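PDB 4CFI: flagellin from Burkholderia pseudomallei, which probably polymerises into the filament of the bacterial flagellum, the propeller of swimming motility, and carries epitopes recognised by the immune system. Local coordinates for residues 94-107 with 235-247. Sequence-based numbering, arbitrary orientation.
Sequences QSMSAAKIGGGMVQ and VSIDNALATVNNL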
# COMPACT_ATOMS: atom_id res chain seq x y z
N GLN A 94 8.22 8.38 -15.54
CA GLN A 94 7.95 8.24 -14.10
C GLN A 94 9.22 8.24 -13.26
O GLN A 94 10.15 7.46 -13.49
CB GLN A 94 7.15 6.96 -13.81
CG GLN A 94 7.42 6.35 -12.43
CD GLN A 94 6.26 6.42 -11.44
OE1 GLN A 94 5.17 5.89 -11.71
NE2 GLN A 94 6.49 7.04 -10.26
N SER A 95 9.26 9.15 -12.28
CA SER A 95 10.35 9.23 -11.32
C SER A 95 10.29 8.07 -10.34
O SER A 95 9.22 7.69 -9.84
CB SER A 95 10.22 10.52 -10.53
OG SER A 95 11.24 10.65 -9.56
N MET A 96 11.48 7.55 -10.06
CA MET A 96 11.66 6.55 -9.04
C MET A 96 12.13 7.15 -7.71
O MET A 96 12.52 6.40 -6.80
CB MET A 96 12.68 5.52 -9.53
CG MET A 96 12.22 4.70 -10.73
SD MET A 96 10.78 3.65 -10.37
CE MET A 96 9.50 4.60 -11.16
N SER A 97 12.08 8.47 -7.57
CA SER A 97 12.45 9.08 -6.30
C SER A 97 11.48 8.65 -5.20
O SER A 97 10.33 8.29 -5.46
CB SER A 97 12.53 10.61 -6.43
OG SER A 97 11.25 11.21 -6.48
N ALA A 98 11.95 8.68 -3.96
CA ALA A 98 11.14 8.20 -2.84
C ALA A 98 9.80 8.92 -2.68
O ALA A 98 8.82 8.33 -2.22
CB ALA A 98 11.93 8.28 -1.55
N ALA A 99 9.74 10.19 -3.08
CA ALA A 99 8.52 10.98 -2.97
C ALA A 99 7.45 10.59 -3.99
O ALA A 99 6.30 11.01 -3.85
CB ALA A 99 8.84 12.46 -3.10
N LYS A 100 7.85 9.81 -5.00
CA LYS A 100 7.00 9.53 -6.15
C LYS A 100 6.67 8.04 -6.31
O LYS A 100 6.00 7.67 -7.27
CB LYS A 100 7.67 10.05 -7.44
CG LYS A 100 7.88 11.56 -7.46
CD LYS A 100 6.57 12.33 -7.49
CE LYS A 100 6.64 13.52 -8.44
NZ LYS A 100 5.28 13.93 -8.87
N ILE A 101 7.10 7.20 -5.37
CA ILE A 101 6.77 5.77 -5.39
C ILE A 101 6.22 5.36 -4.03
O ILE A 101 6.42 6.05 -3.04
CB ILE A 101 7.97 4.87 -5.80
CG1 ILE A 101 9.16 4.99 -4.83
CG2 ILE A 101 8.39 5.22 -7.22
CD1 ILE A 101 10.31 4.03 -5.10
N GLY A 102 5.51 4.23 -4.00
CA GLY A 102 4.74 3.86 -2.84
C GLY A 102 3.51 4.73 -2.74
O GLY A 102 3.05 5.33 -3.71
N GLY A 103 2.92 4.80 -1.55
CA GLY A 103 1.64 5.45 -1.40
C GLY A 103 0.57 4.73 -2.21
O GLY A 103 0.66 3.52 -2.46
N GLY A 104 -0.44 5.47 -2.60
CA GLY A 104 -1.55 4.90 -3.35
C GLY A 104 -2.51 4.10 -2.50
O GLY A 104 -2.56 4.25 -1.28
N MET A 105 -3.32 3.27 -3.18
CA MET A 105 -4.36 2.48 -2.53
C MET A 105 -3.84 1.09 -2.19
O MET A 105 -2.98 0.55 -2.88
CB MET A 105 -5.58 2.36 -3.47
CG MET A 105 -6.22 3.70 -3.82
SD MET A 105 -7.54 3.57 -5.04
CE MET A 105 -6.69 2.91 -6.47
N VAL A 106 -4.39 0.50 -1.14
CA VAL A 106 -4.02 -0.86 -0.77
C VAL A 106 -4.55 -1.84 -1.83
O VAL A 106 -5.69 -1.74 -2.26
CB VAL A 106 -4.61 -1.23 0.60
CG1 VAL A 106 -4.15 -2.63 1.00
CG2 VAL A 106 -4.20 -0.24 1.69
N GLN A 107 -3.71 -2.77 -2.28
CA GLN A 107 -4.15 -3.79 -3.23
C GLN A 107 -5.29 -4.60 -2.64
O GLN A 107 -5.40 -4.75 -1.43
CB GLN A 107 -3.02 -4.73 -3.60
CG GLN A 107 -2.56 -5.62 -2.45
CD GLN A 107 -1.38 -6.49 -2.82
OE1 GLN A 107 -0.35 -6.46 -2.15
NE2 GLN A 107 -1.53 -7.28 -3.89
N VAL A 235 2.33 -1.89 3.11
CA VAL A 235 1.47 -1.60 1.96
C VAL A 235 2.21 -0.72 0.96
O VAL A 235 2.19 -0.99 -0.24
CB VAL A 235 0.19 -0.83 2.40
CG1 VAL A 235 -0.59 -0.30 1.19
CG2 VAL A 235 -0.68 -1.69 3.30
N SER A 236 2.85 0.33 1.45
CA SER A 236 3.55 1.25 0.57
C SER A 236 4.64 0.56 -0.22
O SER A 236 4.79 0.81 -1.42
CB SER A 236 4.15 2.40 1.39
OG SER A 236 4.68 3.42 0.55
N ILE A 237 5.42 -0.31 0.43
CA ILE A 237 6.48 -1.05 -0.25
C ILE A 237 5.90 -2.05 -1.26
O ILE A 237 6.44 -2.20 -2.36
CB ILE A 237 7.42 -1.75 0.75
CG1 ILE A 237 8.23 -0.71 1.55
CG2 ILE A 237 8.34 -2.75 0.04
CD1 ILE A 237 9.20 0.09 0.71
N ASP A 238 4.82 -2.75 -0.90
CA ASP A 238 4.17 -3.62 -1.87
C ASP A 238 3.84 -2.82 -3.16
O ASP A 238 4.07 -3.29 -4.28
CB ASP A 238 2.90 -4.27 -1.30
CG ASP A 238 3.18 -5.42 -0.33
OD1 ASP A 238 4.33 -5.92 -0.26
OD2 ASP A 238 2.22 -5.81 0.35
N ASN A 239 3.30 -1.62 -2.99
CA ASN A 239 2.94 -0.77 -4.12
C ASN A 239 4.15 -0.27 -4.89
O ASN A 239 4.14 -0.25 -6.11
CB ASN A 239 2.06 0.38 -3.65
CG ASN A 239 0.69 -0.08 -3.21
OD1 ASN A 239 0.33 -1.27 -3.35
ND2 ASN A 239 -0.09 0.82 -2.68
N ALA A 240 5.18 0.15 -4.18
CA ALA A 240 6.41 0.60 -4.83
C ALA A 240 7.05 -0.53 -5.64
O ALA A 240 7.51 -0.31 -6.76
CB ALA A 240 7.39 1.15 -3.80
N LEU A 241 7.11 -1.73 -5.08
CA LEU A 241 7.65 -2.88 -5.79
C LEU A 241 6.84 -3.20 -7.04
O LEU A 241 7.42 -3.57 -8.06
CB LEU A 241 7.81 -4.12 -4.89
CG LEU A 241 9.05 -4.07 -3.99
CD1 LEU A 241 8.93 -5.12 -2.89
CD2 LEU A 241 10.32 -4.27 -4.80
N ALA A 242 5.51 -3.10 -6.96
CA ALA A 242 4.69 -3.29 -8.14
C ALA A 242 5.02 -2.27 -9.22
O ALA A 242 5.12 -2.63 -10.41
CB ALA A 242 3.21 -3.22 -7.78
N THR A 243 5.20 -1.01 -8.84
CA THR A 243 5.59 0.03 -9.79
C THR A 243 6.93 -0.28 -10.46
O THR A 243 7.07 -0.19 -11.69
CB THR A 243 5.62 1.41 -9.10
OG1 THR A 243 4.32 1.72 -8.60
CG2 THR A 243 6.09 2.50 -10.04
N VAL A 244 7.90 -0.70 -9.66
CA VAL A 244 9.21 -1.07 -10.20
C VAL A 244 9.12 -2.29 -11.12
O VAL A 244 9.71 -2.29 -12.21
CB VAL A 244 10.21 -1.34 -9.07
CG1 VAL A 244 11.50 -1.95 -9.60
CG2 VAL A 244 10.45 -0.04 -8.33
N ASN A 245 8.34 -3.30 -10.72
CA ASN A 245 8.13 -4.47 -11.57
C ASN A 245 7.42 -4.13 -12.87
O ASN A 245 7.79 -4.66 -13.92
CB ASN A 245 7.35 -5.57 -10.83
CG ASN A 245 8.12 -6.15 -9.65
OD1 ASN A 245 9.35 -6.13 -9.61
ND2 ASN A 245 7.38 -6.69 -8.68
N ASN A 246 6.42 -3.24 -12.84
CA ASN A 246 5.77 -2.86 -14.10
C ASN A 246 6.80 -2.26 -15.03
O ASN A 246 6.84 -2.57 -16.21
CB ASN A 246 4.64 -1.85 -13.89
CG ASN A 246 4.21 -1.18 -15.20
OD1 ASN A 246 4.67 -0.07 -15.53
ND2 ASN A 246 3.37 -1.86 -15.97
N LEU A 247 7.64 -1.39 -14.49
CA LEU A 247 8.62 -0.70 -15.32
C LEU A 247 9.68 -1.66 -15.86
O LEU A 247 10.02 -1.60 -17.03
CB LEU A 247 9.24 0.49 -14.59
CG LEU A 247 10.20 1.39 -15.40
CD1 LEU A 247 9.58 1.92 -16.69
CD2 LEU A 247 10.68 2.54 -14.53
O HOH W 1 4.19 3.31 -6.40
O HOH W 2 -1.02 -2.76 -1.33
O HOH W 3 -0.18 -4.70 0.28
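The side-chain nitrogen of Asn239 spends both its hydrogens on the chain passing over it. ND2 reaches Gly103 O at 2.8 Å in a nearly straight bond (175° at the hydrogen) that lies in the amide plane, and Met105 O at 2.9 Å in a more bent one, where the donor stands above the carbonyl plane. With chi1 at -70° the amide group swings back beside its own backbone N and places ND2 between the carbonyls of Gly103 and Met105. OD1 takes a hydrogen from a water that also accepts from Gln107 N, so the rotation of the amide is fixed from both sides. On the preceding residue, Asp238 OD1 forms a salt bridge with Arg24 of helix 2-31.

Gly102 sits almost on the helix surface, its CA 4.2 Å from that of Ala240, and makes a bent CA-H...O contact with Ser236 O (CA to O, 3.4 Å). A second water ties Gly102 N to Thr243 OG1. Apolar contacts flank this polar strip. At one end the side chains of Val106 and Val235 cross at about a right angle, with Val106 CG2 3.6 Å from Val235 CG1; at the other, Met96, bent at chi2 and chi3, brings CE to Leu247 CD2 (4.1 Å) and SD to Val244 CG2.

The closeness rests on Gly102, which has no side chain to collide with Ser236 OG, itself bonded to Gln217 O; the positive phi of Gly102, Gly103 and Gly104 favours glycine. This is consistent with the flagellin fold, in which the link from the helical D1 bundle toward D2 runs along the C-terminal helix.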